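Local coordinates for catechol 2,3-dioxygenase (Rhodococcus sp., PDB 2WL9), which probably uses a bound iron ion to cleave the ring of catechol-type aromatic substrates beside their two hydroxyls, as type I extradiol dioxygenases do, at residues L78-I87 with T161-L169. Sequence-based numbering, arbitrary orientation.
Sequences LAEQLKNAGI and TRFYRLLGL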
loop_
_atom_site.group_PDB
_atom_site.type_symbol
_atom_site.label_atom_id
_atom_site.label_comp_id
_atom_site.label_asym_id
_atom_site.label_seq_id
_atom_site.Cartn_x
_atom_site.Cartn_y
_atom_site.Cartn_z
ATOM N N LEU C 78 19.668 7.248 -33.327
ATOM C CA LEU C 78 19.201 8.611 -33.595
ATOM C C LEU C 78 19.977 9.285 -34.720
ATOM O O LEU C 78 19.384 9.920 -35.605
ATOM C CB LEU C 78 19.269 9.473 -32.332
ATOM C CG LEU C 78 17.971 9.645 -31.543
ATOM C CD1 LEU C 78 18.160 10.663 -30.442
ATOM C CD2 LEU C 78 16.824 10.079 -32.460
ATOM N N ALA C 79 21.302 9.139 -34.677
ATOM C CA ALA C 79 22.189 9.653 -35.718
ATOM C C ALA C 79 21.824 9.055 -37.077
ATOM O O ALA C 79 21.782 9.764 -38.086
ATOM C CB ALA C 79 23.651 9.344 -35.366
ATOM N N GLU C 80 21.543 7.753 -37.090
ATOM C CA GLU C 80 21.138 7.064 -38.314
ATOM C C GLU C 80 19.829 7.633 -38.866
ATOM O O GLU C 80 19.682 7.779 -40.081
ATOM C CB GLU C 80 21.023 5.555 -38.080
ATOM C CG GLU C 80 21.380 4.717 -39.301
ATOM C CD GLU C 80 22.864 4.767 -39.629
ATOM O OE1 GLU C 80 23.234 5.475 -40.589
ATOM O OE2 GLU C 80 23.665 4.117 -38.917
ATOM N N GLN C 81 18.902 7.961 -37.966
ATOM C CA GLN C 81 17.636 8.610 -38.320
ATOM C C GLN C 81 17.856 10.009 -38.910
ATOM O O GLN C 81 17.170 10.402 -39.856
ATOM C CB GLN C 81 16.687 8.669 -37.109
ATOM C CG GLN C 81 16.072 7.320 -36.708
ATOM C CD GLN C 81 15.101 7.421 -35.533
ATOM O OE1 GLN C 81 15.498 7.347 -34.364
ATOM N NE2 GLN C 81 13.815 7.568 -35.843
ATOM N N LEU C 82 18.820 10.747 -38.360
ATOM C CA LEU C 82 19.184 12.064 -38.887
ATOM C C LEU C 82 19.767 11.957 -40.293
ATOM O O LEU C 82 19.413 12.737 -41.183
ATOM C CB LEU C 82 20.175 12.770 -37.953
ATOM C CG LEU C 82 19.681 13.154 -36.552
ATOM C CD1 LEU C 82 20.858 13.559 -35.664
ATOM C CD2 LEU C 82 18.649 14.275 -36.619
ATOM N N LYS C 83 20.652 10.979 -40.479
ATOM C CA LYS C 83 21.262 10.703 -41.776
ATOM C C LYS C 83 20.214 10.306 -42.825
ATOM O O LYS C 83 20.310 10.716 -43.985
ATOM C CB LYS C 83 22.345 9.626 -41.635
ATOM C CG LYS C 83 23.161 9.378 -42.903
ATOM C CD LYS C 83 24.284 8.388 -42.662
ATOM C CE LYS C 83 24.852 7.879 -43.980
ATOM N NZ LYS C 83 26.070 7.040 -43.780
ATOM N N ASN C 84 19.216 9.524 -42.412
ATOM C CA ASN C 84 18.125 9.105 -43.306
ATOM C C ASN C 84 17.233 10.262 -43.725
ATOM O O ASN C 84 16.736 10.295 -44.857
ATOM C CB ASN C 84 17.275 8.014 -42.656
ATOM C CG ASN C 84 18.003 6.687 -42.552
ATOM O OD1 ASN C 84 19.046 6.481 -43.177
ATOM N ND2 ASN C 84 17.447 5.773 -41.762
ATOM N N ALA C 85 17.043 11.206 -42.804
ATOM C CA ALA C 85 16.242 12.398 -43.043
ATOM C C ALA C 85 17.025 13.490 -43.774
ATOM O O ALA C 85 16.482 14.554 -44.065
ATOM C CB ALA C 85 15.691 12.933 -41.719
ATOM N N GLY C 86 18.296 13.223 -44.066
ATOM C CA GLY C 86 19.160 14.200 -44.727
ATOM C C GLY C 86 19.436 15.413 -43.853
ATOM O O GLY C 86 19.549 16.538 -44.349
ATOM N N ILE C 87 19.533 15.188 -42.547
ATOM C CA ILE C 87 19.844 16.265 -41.613
ATOM C C ILE C 87 21.328 16.196 -41.281
ATOM O O ILE C 87 21.804 15.164 -40.806
ATOM C CB ILE C 87 18.991 16.200 -40.325
ATOM C CG1 ILE C 87 17.511 16.444 -40.655
ATOM C CG2 ILE C 87 19.486 17.224 -39.286
ATOM C CD1 ILE C 87 16.560 16.011 -39.569
ATOM N N THR C 161 8.229 21.049 -35.534
ATOM C CA THR C 161 7.480 19.925 -34.969
ATOM C C THR C 161 7.968 18.595 -35.544
ATOM O O THR C 161 8.228 17.660 -34.787
ATOM C CB THR C 161 5.949 20.078 -35.125
ATOM O OG1 THR C 161 5.553 21.377 -34.682
ATOM C CG2 THR C 161 5.228 19.044 -34.277
ATOM N N ARG C 162 8.122 18.527 -36.867
ATOM C CA ARG C 162 8.623 17.318 -37.535
ATOM C C ARG C 162 10.024 16.923 -37.057
ATOM O O ARG C 162 10.293 15.743 -36.808
ATOM C CB ARG C 162 8.635 17.484 -39.060
ATOM C CG ARG C 162 7.269 17.686 -39.693
ATOM C CD ARG C 162 7.375 17.708 -41.208
ATOM N NE ARG C 162 6.178 18.275 -41.826
ATOM C CZ ARG C 162 6.100 19.499 -42.346
ATOM N NH1 ARG C 162 7.152 20.309 -42.339
ATOM N NH2 ARG C 162 4.962 19.913 -42.885
ATOM N N PHE C 163 10.906 17.916 -36.935
ATOM C CA PHE C 163 12.264 17.699 -36.436
ATOM C C PHE C 163 12.245 17.074 -35.043
ATOM O O PHE C 163 12.849 16.027 -34.812
ATOM C CB PHE C 163 13.043 19.021 -36.431
ATOM C CG PHE C 163 14.385 18.944 -35.744
ATOM C CD1 PHE C 163 15.476 18.368 -36.386
ATOM C CD2 PHE C 163 14.556 19.465 -34.463
ATOM C CE1 PHE C 163 16.717 18.298 -35.762
ATOM C CE2 PHE C 163 15.796 19.399 -33.822
ATOM C CZ PHE C 163 16.882 18.815 -34.477
ATOM N N TYR C 164 11.545 17.715 -34.118
ATOM C CA TYR C 164 11.501 17.225 -32.748
ATOM C C TYR C 164 10.779 15.884 -32.592
ATOM O O TYR C 164 11.130 15.112 -31.710
ATOM C CB TYR C 164 10.992 18.300 -31.786
ATOM C CG TYR C 164 12.020 19.389 -31.587
ATOM C CD1 TYR C 164 13.191 19.142 -30.864
ATOM C CD2 TYR C 164 11.838 20.653 -32.139
ATOM C CE1 TYR C 164 14.150 20.128 -30.694
ATOM C CE2 TYR C 164 12.792 21.653 -31.976
ATOM C CZ TYR C 164 13.942 21.382 -31.253
ATOM O OH TYR C 164 14.884 22.363 -31.076
ATOM N N ARG C 165 9.818 15.590 -33.469
ATOM C CA ARG C 165 9.195 14.262 -33.472
ATOM C C ARG C 165 10.213 13.186 -33.828
ATOM O O ARG C 165 10.209 12.109 -33.238
ATOM C CB ARG C 165 7.982 14.199 -34.399
ATOM C CG ARG C 165 6.786 14.935 -33.841
ATOM C CD ARG C 165 5.473 14.542 -34.489
ATOM N NE ARG C 165 4.385 15.347 -33.931
ATOM C CZ ARG C 165 3.568 16.119 -34.640
ATOM N NH1 ARG C 165 3.680 16.187 -35.960
ATOM N NH2 ARG C 165 2.625 16.824 -34.022
ATOM N N LEU C 166 11.102 13.497 -34.771
ATOM C CA LEU C 166 12.176 12.585 -35.164
ATOM C C LEU C 166 13.094 12.299 -33.973
ATOM O O LEU C 166 13.534 11.160 -33.779
ATOM C CB LEU C 166 12.977 13.168 -36.340
ATOM C CG LEU C 166 14.099 12.377 -37.035
ATOM C CD1 LEU C 166 14.447 13.054 -38.342
ATOM C CD2 LEU C 166 15.359 12.251 -36.198
ATOM N N LEU C 167 13.378 13.338 -33.185
ATOM C CA LEU C 167 14.184 13.198 -31.967
ATOM C C LEU C 167 13.518 12.308 -30.920
ATOM O O LEU C 167 14.190 11.779 -30.039
ATOM C CB LEU C 167 14.532 14.575 -31.373
ATOM C CG LEU C 167 15.965 15.073 -31.620
ATOM C CD1 LEU C 167 16.277 15.175 -33.098
ATOM C CD2 LEU C 167 16.225 16.416 -30.926
ATOM N N GLY C 168 12.203 12.131 -31.039
ATOM C CA GLY C 168 11.454 11.306 -30.109
ATOM C C GLY C 168 10.530 12.060 -29.167
ATOM O O GLY C 168 9.833 11.443 -28.355
ATOM N N LEU C 169 10.516 13.389 -29.253
ATOM C CA LEU C 169 9.544 14.154 -28.481
ATOM C C LEU C 169 8.154 13.992 -29.080
ATOM O O LEU C 169 8.006 13.720 -30.280
ATOM C CB LEU C 169 9.916 15.634 -28.372
ATOM C CG LEU C 169 11.112 15.923 -27.467
ATOM C CD1 LEU C 169 12.252 16.480 -28.283
ATOM C CD2 LEU C 169 10.702 16.898 -26.384
#
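L166 reaches from helix 157-167 to the side chains of Q81, L82, A85 and I87. Chi1 of -175° sets CG opposite the backbone N, and the side chain splits its two methyls between two sets of neighbours. CD1 meets the pair at the C-terminal end of 78-87, lying 3.6 Å from A85 CB and 3.8 Å from I87 CD1, the latter a tip-to-tip meeting. CD2 meets Q81 and L82, further back along the helix, 3.9 Å from both L82 CD2 and Q81 CB.

F163 and L167 extend the apolar contact. I87 CD1 also reaches the edge of the F163 ring, near its plane, at 4.1 Å from F163 CD1. One face of that ring is occupied by L167 CD1, offset toward the rim, and the same methyl lies 4.3 Å from L82 CD2.

Where the helix of L166 ends, the contact turns to backbone: the L78 CD2 methyl makes van der Waals contact with carbonyl oxygens, 3.7 Å from L166 O and 4.0 Å from L167 O. Both helices finish in Schellman motifs, with G86 and G168 at positive phi; the turn at G86 is followed by I87, whose CB points toward 161-169.

The short helical segments run roughly antiparallel, at 146°, with axes 10.7 Å apart. Their pairing joins the two glyoxalase-type halves of the chain. L108 of strand 104-109 touches L82, I87 and F163, while T161 and Y164 pack helix 157-167 against strands 184-191 and 199-201 of the sheet in its own half.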